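Local coordinates for beta-ketoacyl synthase (Pseudomonas aeruginosa, PDB 4CW4) that catalyses the condensation of acetyl-CoA with malonyl-ACP to acetoacetyl-ACP, the primer of fatty acid synthesis, and works as a homodimer, at the interface of chains A and B. Coordinates in Å, arbitrary orientation; residue numbers count along the deposited sequence, not the author numbering. Chains: chain A/B, Beta-ketoacyl synthase.

Contact 1: the interface of chains A and B. Residues chain A 233, 239, 242-243, 246; chain B 233, 239, 242-243.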
loop_
_atom_site.group_PDB
_atom_site.type_symbol
_atom_site.label_atom_id
_atom_site.label_comp_id
_atom_site.label_asym_id
_atom_site.label_seq_id
_atom_site.Cartn_x
_atom_site.Cartn_y
_atom_site.Cartn_z
ATOM N N LEU A 233 -7.760 -3.233 -10.069
ATOM C CA LEU A 233 -7.220 -3.533 -11.392
ATOM C C LEU A 233 -8.308 -3.717 -12.438
ATOM O O LEU A 233 -8.002 -4.080 -13.582
ATOM C CB LEU A 233 -6.328 -4.781 -11.339
ATOM C CG LEU A 233 -5.006 -4.613 -10.570
ATOM C CD1 LEU A 233 -4.191 -5.883 -10.594
ATOM C CD2 LEU A 233 -4.171 -3.474 -11.112
ATOM N N GLY A 239 -6.933 -1.011 -14.309
ATOM C CA GLY A 239 -7.109 -1.727 -15.567
ATOM C C GLY A 239 -7.311 -0.740 -16.704
ATOM O O GLY A 239 -6.651 -0.823 -17.742
ATOM N N MET A 242 -4.084 1.201 -17.432
ATOM C CA MET A 242 -3.024 0.486 -18.123
ATOM C C MET A 242 -3.426 -0.124 -19.460
ATOM O O MET A 242 -2.544 -0.505 -20.226
ATOM C CB MET A 242 -2.455 -0.602 -17.210
ATOM C CG MET A 242 -1.856 -0.042 -15.904
ATOM S SD MET A 242 -0.577 1.214 -16.142
ATOM C CE MET A 242 0.757 0.220 -16.784
ATOM N N GLN A 243 -4.730 -0.222 -19.744
ATOM C CA GLN A 243 -5.200 -0.921 -20.942
ATOM C C GLN A 243 -5.916 -0.041 -21.944
ATOM O O GLN A 243 -6.043 -0.440 -23.089
ATOM C CB GLN A 243 -6.140 -2.066 -20.550
ATOM C CG GLN A 243 -5.480 -3.097 -19.673
ATOM C CD GLN A 243 -6.377 -4.277 -19.384
ATOM O OE1 GLN A 243 -7.606 -4.181 -19.475
ATOM N NE2 GLN A 243 -5.774 -5.394 -19.021
ATOM N N LEU A 246 -4.092 0.621 -25.278
ATOM C CA LEU A 246 -3.922 -0.633 -26.030
ATOM C C LEU A 246 -5.225 -1.176 -26.609
ATOM O O LEU A 246 -5.195 -2.045 -27.478
ATOM C CB LEU A 246 -3.216 -1.679 -25.156
ATOM C CG LEU A 246 -1.754 -1.360 -24.845
ATOM C CD1 LEU A 246 -1.227 -2.232 -23.705
ATOM C CD2 LEU A 246 -0.915 -1.528 -26.093
ATOM N N LEU B 233 4.719 -0.070 -12.238
ATOM C CA LEU B 233 3.840 -0.138 -13.403
ATOM C C LEU B 233 4.607 -0.302 -14.704
ATOM O O LEU B 233 3.998 -0.269 -15.782
ATOM C CB LEU B 233 2.945 1.106 -13.475
ATOM C CG LEU B 233 1.878 1.216 -12.372
ATOM C CD1 LEU B 233 1.036 2.457 -12.542
ATOM C CD2 LEU B 233 0.975 0.003 -12.328
ATOM N N GLY B 239 2.897 -3.373 -15.300
ATOM C CA GLY B 239 2.709 -3.053 -16.709
ATOM C C GLY B 239 2.643 -4.330 -17.530
ATOM O O GLY B 239 1.732 -4.519 -18.337
ATOM N N MET B 242 -0.584 -6.271 -16.802
ATOM C CA MET B 242 -1.814 -5.741 -17.366
ATOM C C MET B 242 -1.801 -5.553 -18.878
ATOM O O MET B 242 -2.866 -5.372 -19.461
ATOM C CB MET B 242 -2.167 -4.417 -16.685
ATOM C CG MET B 242 -2.380 -4.558 -15.164
ATOM S SD MET B 242 -3.626 -5.780 -14.690
ATOM C CE MET B 242 -5.120 -4.959 -15.216
ATOM N N GLN B 243 -0.622 -5.591 -19.509
ATOM C CA GLN B 243 -0.510 -5.281 -20.936
ATOM C C GLN B 243 -0.047 -6.437 -21.797
ATOM O O GLN B 243 -0.240 -6.385 -23.000
ATOM C CB GLN B 243 0.456 -4.108 -21.147
ATOM C CG GLN B 243 0.009 -2.846 -20.459
ATOM C CD GLN B 243 0.903 -1.669 -20.763
ATOM O OE1 GLN B 243 2.068 -1.834 -21.141
ATOM N NE2 GLN B 243 0.373 -0.471 -20.588
#
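A:Met242 and B:Met242 meet across the two-fold axis of the ketosynthase homodimer, their CB atoms 3.9 Å apart, and each side chain then turns away to lie against the partner chain. In A:Met242, CG stands beside the backbone N (chi1 -60°), and further bends at chi2 and chi3 curl the thioether round until the methyl CE rests 3.4 Å from the carbonyl O of B:Leu233. The same methyl touches CA of B:Gly239 at 3.8 Å, a close approach to a residue that has no side chain of its own. The sulfur SD runs past CD1 of B:Leu233, and B:Met242 repeats all this on chain A. This methionine pair, which hides more surface than any other residue of the patch, is the tight part of the contact. Beside it lies a polar pair. The extended side chain of B:Gln243 reaches across at about a right angle, and its amide NE2 gives a hydrogen bond of 2.9 Å to A:Met242 O, 161° at the hydrogen. The acceptor lies near the amide plane, and the donor comes in the carbonyl plane onto a lone pair; A:Gln243 repeats the bond to B:Met242 O. The looser side is at A:Leu246, where less surface is hidden (16 Å²) and CD1 lies against the aliphatic part of B:Gln243, 3.5 Å from CG. The patch joins the short helices 238-243 of both subunits, flanked by the loop of A:Leu233 and B:Leu233 and the 3-10 helix 245-247.

Contact 2: the interface of chains A and B. Residues chain A 599-601, 604; chain B 399-402.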
loop_
_atom_site.group_PDB
_atom_site.type_symbol
_atom_site.label_atom_id
_atom_site.label_comp_id
_atom_site.label_asym_id
_atom_site.label_seq_id
_atom_site.Cartn_x
_atom_site.Cartn_y
_atom_site.Cartn_z
ATOM N N ASN A 599 -22.249 9.162 1.324
ATOM C CA ASN A 599 -22.610 10.552 1.575
ATOM C C ASN A 599 -21.851 11.561 0.707
ATOM O O ASN A 599 -21.533 12.671 1.170
ATOM C CB ASN A 599 -22.378 10.862 3.055
ATOM C CG ASN A 599 -23.230 11.997 3.559
ATOM O OD1 ASN A 599 -24.404 12.108 3.215
ATOM N ND2 ASN A 599 -22.642 12.857 4.383
ATOM N N PHE A 600 -21.592 11.177 -0.542
ATOM C CA PHE A 600 -20.950 12.036 -1.532
ATOM C C PHE A 600 -21.525 13.451 -1.593
ATOM O O PHE A 600 -22.716 13.649 -1.820
ATOM C CB PHE A 600 -21.040 11.373 -2.909
ATOM C CG PHE A 600 -20.305 12.113 -4.003
ATOM C CD1 PHE A 600 -20.882 13.201 -4.630
ATOM C CD2 PHE A 600 -19.053 11.693 -4.423
ATOM C CE1 PHE A 600 -20.207 13.874 -5.640
ATOM C CE2 PHE A 600 -18.377 12.359 -5.446
ATOM C CZ PHE A 600 -18.948 13.449 -6.046
ATOM N N GLY A 601 -20.653 14.429 -1.364
ATOM C CA GLY A 601 -20.979 15.831 -1.539
ATOM C C GLY A 601 -21.847 16.452 -0.472
ATOM O O GLY A 601 -22.312 17.577 -0.651
ATOM N N LEU A 604 -20.134 18.690 3.967
ATOM C CA LEU A 604 -18.732 19.090 3.816
ATOM C C LEU A 604 -18.380 20.173 4.819
ATOM O O LEU A 604 -19.180 21.063 5.103
ATOM C CB LEU A 604 -18.426 19.602 2.399
ATOM C CG LEU A 604 -17.823 18.586 1.423
ATOM C CD1 LEU A 604 -18.780 17.439 1.184
ATOM C CD2 LEU A 604 -17.421 19.248 0.098
ATOM N N PHE B 399 -16.168 14.416 5.126
ATOM C CA PHE B 399 -16.916 14.135 3.906
ATOM C C PHE B 399 -16.366 14.930 2.721
ATOM O O PHE B 399 -15.939 16.078 2.872
ATOM C CB PHE B 399 -18.399 14.416 4.103
ATOM C CG PHE B 399 -19.069 13.458 5.040
ATOM C CD1 PHE B 399 -19.137 12.110 4.722
ATOM C CD2 PHE B 399 -19.651 13.892 6.220
ATOM C CE1 PHE B 399 -19.772 11.211 5.559
ATOM C CE2 PHE B 399 -20.285 12.998 7.058
ATOM C CZ PHE B 399 -20.337 11.656 6.726
ATOM N N LYS B 400 -16.357 14.307 1.546
ATOM C CA LYS B 400 -15.845 14.943 0.333
ATOM C C LYS B 400 -16.854 14.859 -0.800
ATOM O O LYS B 400 -17.821 14.096 -0.732
ATOM C CB LYS B 400 -14.521 14.297 -0.117
ATOM C CG LYS B 400 -13.392 14.366 0.925
ATOM C CD LYS B 400 -12.078 13.728 0.436
ATOM C CE LYS B 400 -11.376 14.546 -0.663
ATOM N NZ LYS B 400 -10.873 15.863 -0.163
ATOM N N LYS B 401 -16.627 15.683 -1.824
ATOM C CA LYS B 401 -17.233 15.493 -3.134
ATOM C C LYS B 401 -16.192 14.725 -3.938
ATOM O O LYS B 401 -15.959 13.557 -3.672
ATOM C CB LYS B 401 -17.547 16.840 -3.791
ATOM C CG LYS B 401 -18.710 17.560 -3.179
ATOM C CD LYS B 401 -18.959 18.907 -3.838
ATOM C CE LYS B 401 -20.096 19.663 -3.153
ATOM N NZ LYS B 401 -20.136 21.082 -3.598
ATOM N N SER B 402 -15.542 15.384 -4.892
ATOM C CA SER B 402 -14.445 14.759 -5.623
ATOM C C SER B 402 -13.408 14.219 -4.646
ATOM O O SER B 402 -12.987 14.921 -3.724
ATOM C CB SER B 402 -13.765 15.769 -6.537
ATOM O OG SER B 402 -12.502 15.267 -6.945
#
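The amide of A:Asn599 stands over the ring of B:Phe399, its ND2 3.3 Å above the plane and over the centre. From the start of this asparagine side chain, CB meets the ring at CE1, 3.6 Å away; CG keeps at 4.1 Å from that same atom, and ND2 sits at similar distances from all six ring carbons. Amide and ring planes are 77° apart, so the amide is nearly upright and points its nitrogen into the face, an arrangement suited to a weak N-H to pi attraction. With CG anti to the backbone N (chi1 -155°), the amide is turned over the ring. Next to this pair the backbones are tied together: A:Gly601 N donates to B:Lys400 O at 2.9 Å, from a position tilted 31° out of the carbonyl plane. The A:Phe600 ring turns one face to the backbone of B:Lys401, with CA over its rim and the carbonyl O 3.2 Å from CE2 on the same side. The B:Lys401 side chain is extended; its CG lies 3.3 Å from A:Gly601 CA and also meets CD2 of A:Leu604 at 3.9 Å. The other methyl of that leucine, CD1, packs on the backbone of B:Phe399 and B:Lys400. Both segments are loops: 599-604 follows the long helix 565-590, whereas the loop 399-402 lies between strand 387-394 and helix 409-425.

Contact 3: the interface of chains A and B. Residues chain A 229-230, 325, 328, 540; chain B 256, 260.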
loop_
_atom_site.group_PDB
_atom_site.type_symbol
_atom_site.label_atom_id
_atom_site.label_comp_id
_atom_site.label_asym_id
_atom_site.label_seq_id
_atom_site.Cartn_x
_atom_site.Cartn_y
_atom_site.Cartn_z
ATOM N N ILE A 229 -4.046 -5.222 -1.866
ATOM C CA ILE A 229 -2.670 -5.431 -2.317
ATOM C C ILE A 229 -2.464 -5.285 -3.814
ATOM O O ILE A 229 -1.356 -4.984 -4.235
ATOM C CB ILE A 229 -2.015 -6.761 -1.854
ATOM C CG1 ILE A 229 -2.649 -8.000 -2.500
ATOM C CG2 ILE A 229 -2.015 -6.841 -0.333
ATOM C CD1 ILE A 229 -1.879 -9.298 -2.144
ATOM N N MET A 230 -3.500 -5.511 -4.624
ATOM C CA MET A 230 -3.323 -5.442 -6.084
ATOM C C MET A 230 -3.433 -4.042 -6.677
ATOM O O MET A 230 -2.986 -3.832 -7.804
ATOM C CB MET A 230 -4.334 -6.329 -6.815
ATOM C CG MET A 230 -4.345 -7.800 -6.418
ATOM S SD MET A 230 -2.781 -8.663 -6.668
ATOM C CE MET A 230 -2.564 -8.386 -8.400
ATOM N N TYR A 325 -0.903 -14.971 -11.214
ATOM C CA TYR A 325 -0.638 -15.977 -10.197
ATOM C C TYR A 325 -0.358 -17.364 -10.783
ATOM O O TYR A 325 0.497 -18.087 -10.285
ATOM C CB TYR A 325 -1.763 -16.039 -9.171
ATOM C CG TYR A 325 -1.756 -14.908 -8.166
ATOM C CD1 TYR A 325 -0.801 -14.847 -7.170
ATOM C CD2 TYR A 325 -2.710 -13.913 -8.213
ATOM C CE1 TYR A 325 -0.798 -13.819 -6.236
ATOM C CE2 TYR A 325 -2.730 -12.889 -7.279
ATOM C CZ TYR A 325 -1.760 -12.840 -6.303
ATOM O OH TYR A 325 -1.748 -11.819 -5.384
ATOM N N MET A 328 3.187 -17.966 -11.878
ATOM C CA MET A 328 4.036 -18.375 -10.762
ATOM C C MET A 328 3.817 -19.812 -10.305
ATOM O O MET A 328 4.523 -20.293 -9.421
ATOM C CB MET A 328 3.728 -17.531 -9.537
ATOM C CG MET A 328 3.725 -16.056 -9.746
ATOM S SD MET A 328 3.342 -15.216 -8.207
ATOM C CE MET A 328 4.754 -15.662 -7.193
ATOM N N PHE A 540 3.906 -13.695 0.010
ATOM C CA PHE A 540 5.065 -13.282 -0.786
ATOM C C PHE A 540 5.808 -12.142 -0.153
ATOM O O PHE A 540 5.230 -11.337 0.582
ATOM C CB PHE A 540 4.654 -12.767 -2.187
ATOM C CG PHE A 540 3.881 -13.745 -3.023
ATOM C CD1 PHE A 540 3.687 -15.061 -2.617
ATOM C CD2 PHE A 540 3.342 -13.331 -4.233
ATOM C CE1 PHE A 540 2.971 -15.948 -3.407
ATOM C CE2 PHE A 540 2.625 -14.211 -5.030
ATOM C CZ PHE A 540 2.444 -15.523 -4.617
ATOM N N LEU B 256 3.784 -10.199 -11.790
ATOM C CA LEU B 256 2.853 -9.995 -10.690
ATOM C C LEU B 256 3.614 -9.771 -9.357
ATOM O O LEU B 256 3.437 -8.727 -8.734
ATOM C CB LEU B 256 1.810 -11.130 -10.597
ATOM C CG LEU B 256 0.744 -10.930 -9.500
ATOM C CD1 LEU B 256 -0.651 -11.474 -9.868
ATOM C CD2 LEU B 256 1.196 -11.619 -8.251
ATOM N N PHE B 260 3.997 -5.655 -6.906
ATOM C CA PHE B 260 3.323 -5.268 -5.666
ATOM C C PHE B 260 3.958 -4.037 -5.032
ATOM O O PHE B 260 5.190 -3.900 -4.984
ATOM C CB PHE B 260 3.367 -6.382 -4.631
ATOM C CG PHE B 260 2.463 -7.524 -4.941
ATOM C CD1 PHE B 260 1.091 -7.344 -4.994
ATOM C CD2 PHE B 260 2.966 -8.767 -5.220
ATOM C CE1 PHE B 260 0.255 -8.378 -5.291
ATOM C CE2 PHE B 260 2.114 -9.802 -5.518
ATOM C CZ PHE B 260 0.761 -9.601 -5.545
#
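B:Leu256 sits at the start of helix 255-259 with a helical backbone, whereas B:Phe260, just past the helix end, has turned to an extended conformation (psi 141°). In this thiolase-fold condensing enzyme of the KAS I/II type, both residues reach into the partner subunit close to its active-site cysteine, A:Cys286, about 7 Å from the centre of the contact. Both methyls of B:Leu256 lie on the same face of the A:Tyr325 phenol ring, CD1 3.7 Å from the centroid in a CH-pi contact and CD2 above CE1 at 3.6 Å. A chi1 of -177°, with CG opposite the backbone N, directs the two methyls at the tyrosine. B:Phe260, with 70 Å² hidden by the partner, inserts its ring among several groups of chain A. Its CE1 meets the sulfur SD of A:Met230 at 3.3 Å, and A:Ile229 O lies in the ring plane at the edge, 3.5 Å from CD1, where the aromatic C-H dipole would suit a carbonyl oxygen. At the far end of the ring CZ faces the phenolic OH of A:Tyr325 at 3.4 Å, the two side chains crossing at about a right angle. Across the ring from A:Ile229, A:Phe540 CD2 approaches B:Phe260 CE2 at 4.0 Å from above the ring plane. The bent chain of A:Met230 also brings its methyl CE to CD1 of B:Leu256, 3.9 Å away, bridging the two residues of chain B.

Contact 1 and contact 3 are neighbours, their C-alpha centres about 14 Å apart, whereas contact 2 lies about 29 Å from contact 1 and 33 Å from contact 3, centre to centre. No residue is shared, but the loop between strand 222-225 and helix 238-243 supplies A:Ile229 and A:Met230 to contact 3 and A:Leu233 to contact 1, which may link the two regions. Contact 2 joins remote loops, its centre about 32 Å from A:Cys286, and probably serves dimer cohesion. As contact 3 is centred about 7 Å from A:Cys286, and symmetry repeats it, each subunit helps to line the region near its partner's active site.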